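Local atomic coordinates of lactate utilization protein C (Deinococcus radiodurans, PDB entry 2G40), a protein that may function in the utilization of L-lactate and assembles as a homodimer. Residues C132-S137 / Q170-V175; T139-L144 / W194-S199. One frame throughout, in Å; residues are numbered along the deposited sequence.

Ala133 to Ile136 of interaction 1 sit directly against Thr141 to Ile143 of interaction 2, so the two contacts are the outer strand pairings of one four-stranded mixed sheet in the LUD domain, joined through the seam between 134-136 and 141-144. The order across the sheet is 171-172, 134-136, 141-144, 192-196: interaction 1 is the parallel pair at one end, interaction 2 the antiparallel pair at the other. Their centres lie about 8 Å apart. The seam is probably hydrogen-bonded at both ends, Ala133 N to Ile143 O and Ile136 N to Thr141 O, each 2.8 Å. Beyond interaction 2, Trp194 pairs with a strand of the second subunit, continuing the sheet across the dimer interface.

Interaction 1: C132-S137 / Q170-V175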
ATOM      1  N   CYS A 132       6.095 -11.039   4.933  1.00 18.54           N
ATOM      2  CA  CYS A 132       6.059 -10.178   3.754  1.00 18.19           C
ATOM      3  C   CYS A 132       6.082 -11.034   2.518  1.00 17.85           C
ATOM      4  O   CYS A 132       6.166 -12.274   2.619  1.00 20.60           O
ATOM      5  CB  CYS A 132       7.240  -9.248   3.727  1.00 16.22           C
ATOM      6  SG  CYS A 132       8.848 -10.055   3.622  1.00 20.06           S
ATOM      7  N   ALA A 133       5.998 -10.387   1.362  1.00 19.11           N
ATOM      8  CA  ALA A 133       6.070 -11.086   0.090  1.00 17.66           C
ATOM      9  C   ALA A 133       7.508 -11.212  -0.396  1.00 18.51           C
ATOM     10  O   ALA A 133       7.942 -12.296  -0.841  1.00 19.29           O
ATOM     11  CB  ALA A 133       5.220 -10.401  -0.953  1.00 17.73           C
ATOM     12  N   VAL A 134       8.227 -10.097  -0.317  1.00 18.93           N
ATOM     13  CA  VAL A 134       9.614  -9.998  -0.782  1.00 17.25           C
ATOM     14  C   VAL A 134      10.225  -8.734  -0.204  1.00 17.80           C
ATOM     15  O   VAL A 134       9.509  -7.807   0.195  1.00 16.23           O
ATOM     16  CB  VAL A 134       9.703  -9.999  -2.336  1.00 21.48           C
ATOM     17  CG1 VAL A 134       9.110  -8.719  -2.918  1.00 17.97           C
ATOM     18  CG2 VAL A 134      11.151 -10.246  -2.803  1.00 19.39           C
ATOM     19  N   ALA A 135      11.553  -8.708  -0.112  1.00 16.10           N
ATOM     20  CA  ALA A 135      12.246  -7.502   0.290  1.00 16.06           C
ATOM     21  C   ALA A 135      13.344  -7.245  -0.712  1.00 13.97           C
ATOM     22  O   ALA A 135      13.876  -8.169  -1.304  1.00 17.20           O
ATOM     23  CB  ALA A 135      12.855  -7.635   1.675  1.00 15.66           C
ATOM     24  N   ILE A 136      13.656  -5.972  -0.890  1.00 16.23           N
ATOM     25  CA  ILE A 136      14.656  -5.547  -1.856  1.00 17.10           C
ATOM     26  C   ILE A 136      15.778  -4.827  -1.125  1.00 14.58           C
ATOM     27  O   ILE A 136      15.570  -3.814  -0.428  1.00 16.36           O
ATOM     28  CB  ILE A 136      14.037  -4.623  -2.904  1.00 15.05           C
ATOM     29  CG1 ILE A 136      12.887  -5.314  -3.634  1.00 21.31           C
ATOM     30  CG2 ILE A 136      15.097  -4.171  -3.887  1.00 14.20           C
ATOM     31  CD1 ILE A 136      11.876  -4.326  -4.164  1.00 15.50           C
ATOM     32  N   SER A 137      16.984  -5.354  -1.290  1.00 17.92           N
ATOM     33  CA  SER A 137      18.125  -4.829  -0.569  1.00 17.53           C
ATOM     34  C   SER A 137      18.516  -3.426  -1.003  1.00 18.60           C
ATOM     35  O   SER A 137      18.820  -2.594  -0.163  1.00 19.81           O
ATOM     36  CB  SER A 137      19.316  -5.776  -0.659  1.00 18.53           C
ATOM     37  OG  SER A 137      19.943  -5.776  -1.926  1.00 18.06           O
ATOM     38  N   GLN A 170      13.727 -14.400   1.044  1.00 20.18           N
ATOM     39  CA  GLN A 170      12.795 -13.446   0.461  1.00 20.64           C
ATOM     40  C   GLN A 170      13.483 -12.138   0.091  1.00 19.10           C
ATOM     41  O   GLN A 170      12.848 -11.232  -0.449  1.00 18.30           O
ATOM     42  CB  GLN A 170      11.666 -13.118   1.450  1.00 20.07           C
ATOM     43  CG  GLN A 170      10.656 -14.211   1.620  1.00 24.95           C
ATOM     44  CD  GLN A 170       9.597 -13.804   2.601  1.00 21.54           C
ATOM     45  OE1 GLN A 170       9.891 -13.562   3.762  1.00 19.85           O
ATOM     46  NE2 GLN A 170       8.366 -13.735   2.149  1.00 24.98           N
ATOM     47  N   ILE A 171      14.760 -12.013   0.415  1.00 17.91           N
ATOM     48  CA  ILE A 171      15.468 -10.779   0.132  1.00 15.80           C
ATOM     49  C   ILE A 171      16.149 -10.907  -1.233  1.00 19.57           C
ATOM     50  O   ILE A 171      16.913 -11.837  -1.451  1.00 19.13           O
ATOM     51  CB  ILE A 171      16.513 -10.476   1.207  1.00 17.20           C
ATOM     52  CG1 ILE A 171      15.849 -10.367   2.586  1.00 15.38           C
ATOM     53  CG2 ILE A 171      17.266  -9.217   0.837  1.00 14.54           C
ATOM     54  CD1 ILE A 171      16.845 -10.505   3.747  1.00 17.92           C
ATOM     55  N   VAL A 172      15.856  -9.986  -2.139  1.00 18.74           N
ATOM     56  CA  VAL A 172      16.492  -9.946  -3.451  1.00 19.29           C
ATOM     57  C   VAL A 172      17.239  -8.644  -3.542  1.00 18.51           C
ATOM     58  O   VAL A 172      17.017  -7.739  -2.741  1.00 19.91           O
ATOM     59  CB  VAL A 172      15.463 -10.064  -4.625  1.00 18.75           C
ATOM     60  CG1 VAL A 172      14.702 -11.367  -4.505  1.00 20.76           C
ATOM     61  CG2 VAL A 172      14.502  -8.871  -4.657  1.00 21.41           C
ATOM     62  N   GLN A 173      18.128  -8.545  -4.511  1.00 18.19           N
ATOM     63  CA  GLN A 173      18.960  -7.361  -4.614  1.00 17.06           C
ATOM     64  C   GLN A 173      18.224  -6.178  -5.213  1.00 16.53           C
ATOM     65  O   GLN A 173      18.263  -5.069  -4.669  1.00 16.37           O
ATOM     66  CB  GLN A 173      20.210  -7.657  -5.425  1.00 16.88           C
ATOM     67  CG  GLN A 173      21.045  -6.420  -5.667  1.00 16.36           C
ATOM     68  CD  GLN A 173      22.258  -6.692  -6.491  1.00 17.82           C
ATOM     69  OE1 GLN A 173      22.627  -7.847  -6.729  1.00 21.87           O
ATOM     70  NE2 GLN A 173      22.899  -5.619  -6.947  1.00 24.46           N
ATOM     71  N   THR A 174      17.583  -6.399  -6.356  1.00 18.42           N
ATOM     72  CA  THR A 174      17.104  -5.303  -7.176  1.00 18.94           C
ATOM     73  C   THR A 174      15.585  -5.198  -7.162  1.00 18.93           C
ATOM     74  O   THR A 174      14.875  -6.187  -6.953  1.00 17.46           O
ATOM     75  CB  THR A 174      17.552  -5.495  -8.632  1.00 18.01           C
ATOM     76  OG1 THR A 174      16.981  -6.714  -9.134  1.00 20.76           O
ATOM     77  CG2 THR A 174      19.081  -5.558  -8.726  1.00 19.77           C
ATOM     78  N   VAL A 175      15.102  -3.991  -7.429  1.00 22.39           N
ATOM     79  CA  VAL A 175      13.680  -3.738  -7.597  1.00 21.52           C
ATOM     80  C   VAL A 175      13.080  -4.640  -8.683  1.00 24.08           C
ATOM     81  O   VAL A 175      12.015  -5.218  -8.493  1.00 22.81           O
ATOM     82  CB  VAL A 175      13.425  -2.241  -7.896  1.00 23.47           C
ATOM     83  CG1 VAL A 175      11.994  -2.008  -8.310  1.00 23.21           C
ATOM     84  CG2 VAL A 175      13.747  -1.391  -6.674  1.00 24.23           C
TER
HETATM   85  O   HOH W   1       8.046 -13.371   5.701  1.00 19.18           O
HETATM   86  O   HOH W   2       7.566 -14.939  -0.341  1.00 42.50           O
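Parallel strands 134-136 and 171-172 pair at one end of the mixed sheet, with Ala135 beside Ile171 and Ile136 beside Val172. Three nearly straight backbone bonds stitch them: Ala135 N to Gln170 O (2.9 Å), Val172 N to Ala135 O (2.8 Å) and Ser137 N to Val172 O (2.8 Å). Ile136 CG1 meets Val172 CG2 at 4.0 Å, while Ile136 CG2, anti to its backbone N, lies against the backbone leading into helix 175-187, 3.4 Å from Gln173 O, and touches Val175 CG2. The Val134 and Val172 side chains cross at about a right angle on the Ile136 face, through Val134 CG2. On the other face Ala135 and Ile171 pack against helix 53-66.

At the strand's start, Ala133 and Val134 form a classic beta bulge opposite Ile143. Here Gln170 NE2 donates to Cys132 O at 2.7 Å, from 52° above that carbonyl's plane, and weakly to Ala133 O at 3.3 Å. One water links Gln170 OE1 to Cys132 N, a second NE2 to Ala133 O. OE1 also accepts from Arg167 N. With both amide ends engaged, this glutamine is held against rotation and serves Cys132 O, weakly Ala133 O and, through water, Cys132 N, ahead of the first strand bond.

Interaction 2: T139-L144 / W194-S199; sequences TGTIIL and WLSGGS
Ile143 lies over one face of the Trp194 indole, its CD1 3.6 Å from the centroid of the six-membered ring and 16° off the normal, a CH-pi contact. Ile143 and Trp194 run side by side and point the same way; the Ile143 chi2 of 170°, with CD1 anti to CA, carries that methyl out over the ring, while Ile143 CG1 rests 3.7 Å from Trp194 CD2. Thr141 CG2 comes in obliquely, 3.8 Å from Trp194 CE3. The indole also stacks with Trp194 of the second subunit and touches Val175 and Val179 of helix 175-187. An alanine in place of Trp194 would probably open a gap beside Ile143 CD1 and cost the dimer its ring-to-ring stack.

These residues belong to an antiparallel ladder in which Thr141-Ser196 and Ile143-Trp194 are non-hydrogen-bonded pairs flanking the hydrogen-bonded pair Ile142-Leu195. Leu195 N gives to Ile142 O at 2.8 Å, and Ile142 N to Leu195 O at 2.7 Å. On the Trp194 side the hydroxyls form a short chain, Ser196 OG to Thr141 OG1 at 2.6 Å and Thr141 OG1 onward to Thr139 OG1.

Gly140 and Thr141 make a G1 beta bulge opposite Ile136, Gly140 taking the positive phi (59°) easiest for a residue without a side chain. Gly197 N bonds Gly140 O and Gly198 N bonds Thr139 O at 2.8 Å, while a water donates to Gly140 O and Leu195 O.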
ATOM      1  N   THR A 139      17.004  -0.801  -2.041  1.00 19.18           N
ATOM      2  CA  THR A 139      16.179   0.300  -1.563  1.00 19.09           C
ATOM      3  C   THR A 139      15.648   0.075  -0.160  1.00 18.37           C
ATOM      4  O   THR A 139      14.934   0.910   0.356  1.00 20.50           O
ATOM      5  CB  THR A 139      15.027   0.559  -2.538  1.00 18.63           C
ATOM      6  OG1 THR A 139      14.299  -0.646  -2.760  1.00 19.18           O
ATOM      7  CG2 THR A 139      15.559   1.068  -3.847  1.00 23.56           C
ATOM      8  N   GLY A 140      16.001  -1.043   0.473  1.00 19.87           N
ATOM      9  CA  GLY A 140      15.493  -1.340   1.808  1.00 19.89           C
ATOM     10  C   GLY A 140      13.985  -1.397   1.793  1.00 19.86           C
ATOM     11  O   GLY A 140      13.309  -0.819   2.664  1.00 20.04           O
ATOM     12  N   THR A 141      13.445  -2.049   0.770  1.00 18.30           N
ATOM     13  CA  THR A 141      11.990  -2.136   0.584  1.00 17.25           C
ATOM     14  C   THR A 141      11.439  -3.444   1.053  1.00 17.80           C
ATOM     15  O   THR A 141      12.002  -4.496   0.765  1.00 18.80           O
ATOM     16  CB  THR A 141      11.613  -2.019  -0.907  1.00 17.56           C
ATOM     17  OG1 THR A 141      12.034  -0.750  -1.397  1.00 16.89           O
ATOM     18  CG2 THR A 141      10.089  -2.175  -1.129  1.00 19.81           C
ATOM     19  N   ILE A 142      10.309  -3.378   1.741  1.00 17.31           N
ATOM     20  CA  ILE A 142       9.594  -4.560   2.064  1.00 17.70           C
ATOM     21  C   ILE A 142       8.259  -4.434   1.344  1.00 14.92           C
ATOM     22  O   ILE A 142       7.549  -3.422   1.456  1.00 16.20           O
ATOM     23  CB  ILE A 142       9.416  -4.735   3.566  1.00 19.67           C
ATOM     24  CG1 ILE A 142      10.771  -4.982   4.243  1.00 19.82           C
ATOM     25  CG2 ILE A 142       8.481  -5.888   3.825  1.00 22.13           C
ATOM     26  CD1 ILE A 142      10.752  -4.805   5.742  1.00 23.27           C
ATOM     27  N   ILE A 143       7.937  -5.463   0.579  1.00 15.68           N
ATOM     28  CA  ILE A 143       6.650  -5.517  -0.095  1.00 14.77           C
ATOM     29  C   ILE A 143       5.738  -6.522   0.596  1.00 17.10           C
ATOM     30  O   ILE A 143       6.110  -7.683   0.811  1.00 18.19           O
ATOM     31  CB  ILE A 143       6.779  -5.931  -1.555  1.00 15.89           C
ATOM     32  CG1 ILE A 143       7.694  -4.963  -2.316  1.00 18.45           C
ATOM     33  CG2 ILE A 143       5.356  -6.004  -2.208  1.00 18.15           C
ATOM     34  CD1 ILE A 143       8.077  -5.416  -3.737  1.00 18.66           C
ATOM     35  N   LEU A 144       4.554  -6.045   0.933  1.00 18.74           N
ATOM     36  CA  LEU A 144       3.478  -6.867   1.403  1.00 18.98           C
ATOM     37  C   LEU A 144       2.483  -7.077   0.292  1.00 18.10           C
ATOM     38  O   LEU A 144       2.096  -6.121  -0.391  1.00 16.27           O
ATOM     39  CB  LEU A 144       2.745  -6.178   2.542  1.00 18.28           C
ATOM     40  CG  LEU A 144       3.554  -5.643   3.724  1.00 23.92           C
ATOM     41  CD1 LEU A 144       2.552  -5.275   4.821  1.00 24.53           C
ATOM     42  CD2 LEU A 144       4.601  -6.618   4.250  1.00 23.24           C
ATOM     43  N   TRP A 194       4.324  -1.245  -0.600  1.00 17.30           N
ATOM     44  CA  TRP A 194       5.777  -1.203  -0.618  1.00 18.93           C
ATOM     45  C   TRP A 194       6.228  -0.204   0.423  1.00 19.43           C
ATOM     46  O   TRP A 194       5.933   0.987   0.309  1.00 19.19           O
ATOM     47  CB  TRP A 194       6.287  -0.688  -1.939  1.00 18.97           C
ATOM     48  CG  TRP A 194       6.079  -1.554  -3.128  1.00 19.46           C
ATOM     49  CD1 TRP A 194       4.963  -2.237  -3.469  1.00 18.82           C
ATOM     50  CD2 TRP A 194       7.028  -1.779  -4.167  1.00 18.61           C
ATOM     51  NE1 TRP A 194       5.162  -2.902  -4.654  1.00 18.41           N
ATOM     52  CE2 TRP A 194       6.419  -2.628  -5.111  1.00 15.25           C
ATOM     53  CE3 TRP A 194       8.335  -1.327  -4.405  1.00 17.35           C
ATOM     54  CZ2 TRP A 194       7.077  -3.058  -6.261  1.00 20.02           C
ATOM     55  CZ3 TRP A 194       8.986  -1.749  -5.526  1.00 18.17           C
ATOM     56  CH2 TRP A 194       8.353  -2.599  -6.463  1.00 17.69           C
ATOM     57  N   LEU A 195       6.971  -0.690   1.404  1.00 23.24           N
ATOM     58  CA  LEU A 195       7.476   0.110   2.504  1.00 23.97           C
ATOM     59  C   LEU A 195       8.972   0.211   2.271  1.00 23.29           C
ATOM     60  O   LEU A 195       9.619  -0.808   2.166  1.00 24.01           O
ATOM     61  CB  LEU A 195       7.198  -0.615   3.817  1.00 24.87           C
ATOM     62  CG  LEU A 195       5.783  -1.191   3.921  1.00 27.69           C
ATOM     63  CD1 LEU A 195       5.699  -2.225   5.003  1.00 26.87           C
ATOM     64  CD2 LEU A 195       4.804  -0.068   4.158  1.00 29.16           C
ATOM     65  N   SER A 196       9.513   1.423   2.163  1.00 24.40           N
ATOM     66  CA  SER A 196      10.896   1.598   1.697  1.00 25.82           C
ATOM     67  C   SER A 196      11.670   2.611   2.503  1.00 27.85           C
ATOM     68  O   SER A 196      11.152   3.680   2.838  1.00 30.21           O
ATOM     69  CB  SER A 196      10.946   2.046   0.230  1.00 26.64           C
ATOM     70  OG  SER A 196      10.326   1.114  -0.635  1.00 28.39           O
ATOM     71  N   GLY A 197      12.911   2.253   2.812  1.00 29.19           N
ATOM     72  CA  GLY A 197      13.885   3.182   3.368  1.00 32.53           C
ATOM     73  C   GLY A 197      14.411   4.099   2.289  1.00 33.25           C
ATOM     74  O   GLY A 197      14.693   5.269   2.547  1.00 34.11           O
ATOM     75  N   GLY A 198      14.528   3.554   1.077  1.00 34.07           N
ATOM     76  CA  GLY A 198      15.036   4.291  -0.074  1.00 34.12           C
ATOM     77  C   GLY A 198      16.501   3.983  -0.297  1.00 33.96           C
ATOM     78  O   GLY A 198      17.116   3.262   0.482  1.00 32.27           O
ATOM     79  N   SER A 199      17.058   4.522  -1.370  1.00 33.51           N
ATOM     80  CA  SER A 199      18.459   4.301  -1.682  1.00 37.83           C
ATOM     81  C   SER A 199      19.327   5.164  -0.763  1.00 38.35           C
ATOM     82  O   SER A 199      20.504   4.849  -0.535  1.00 42.77           O
ATOM     83  CB  SER A 199      18.739   4.621  -3.152  1.00 37.44           C
ATOM     84  OG  SER A 199      18.664   6.015  -3.397  1.00 43.88           O
TER
HETATM   85  O   HOH W   3      11.025  -1.181   4.727  1.00 48.49           O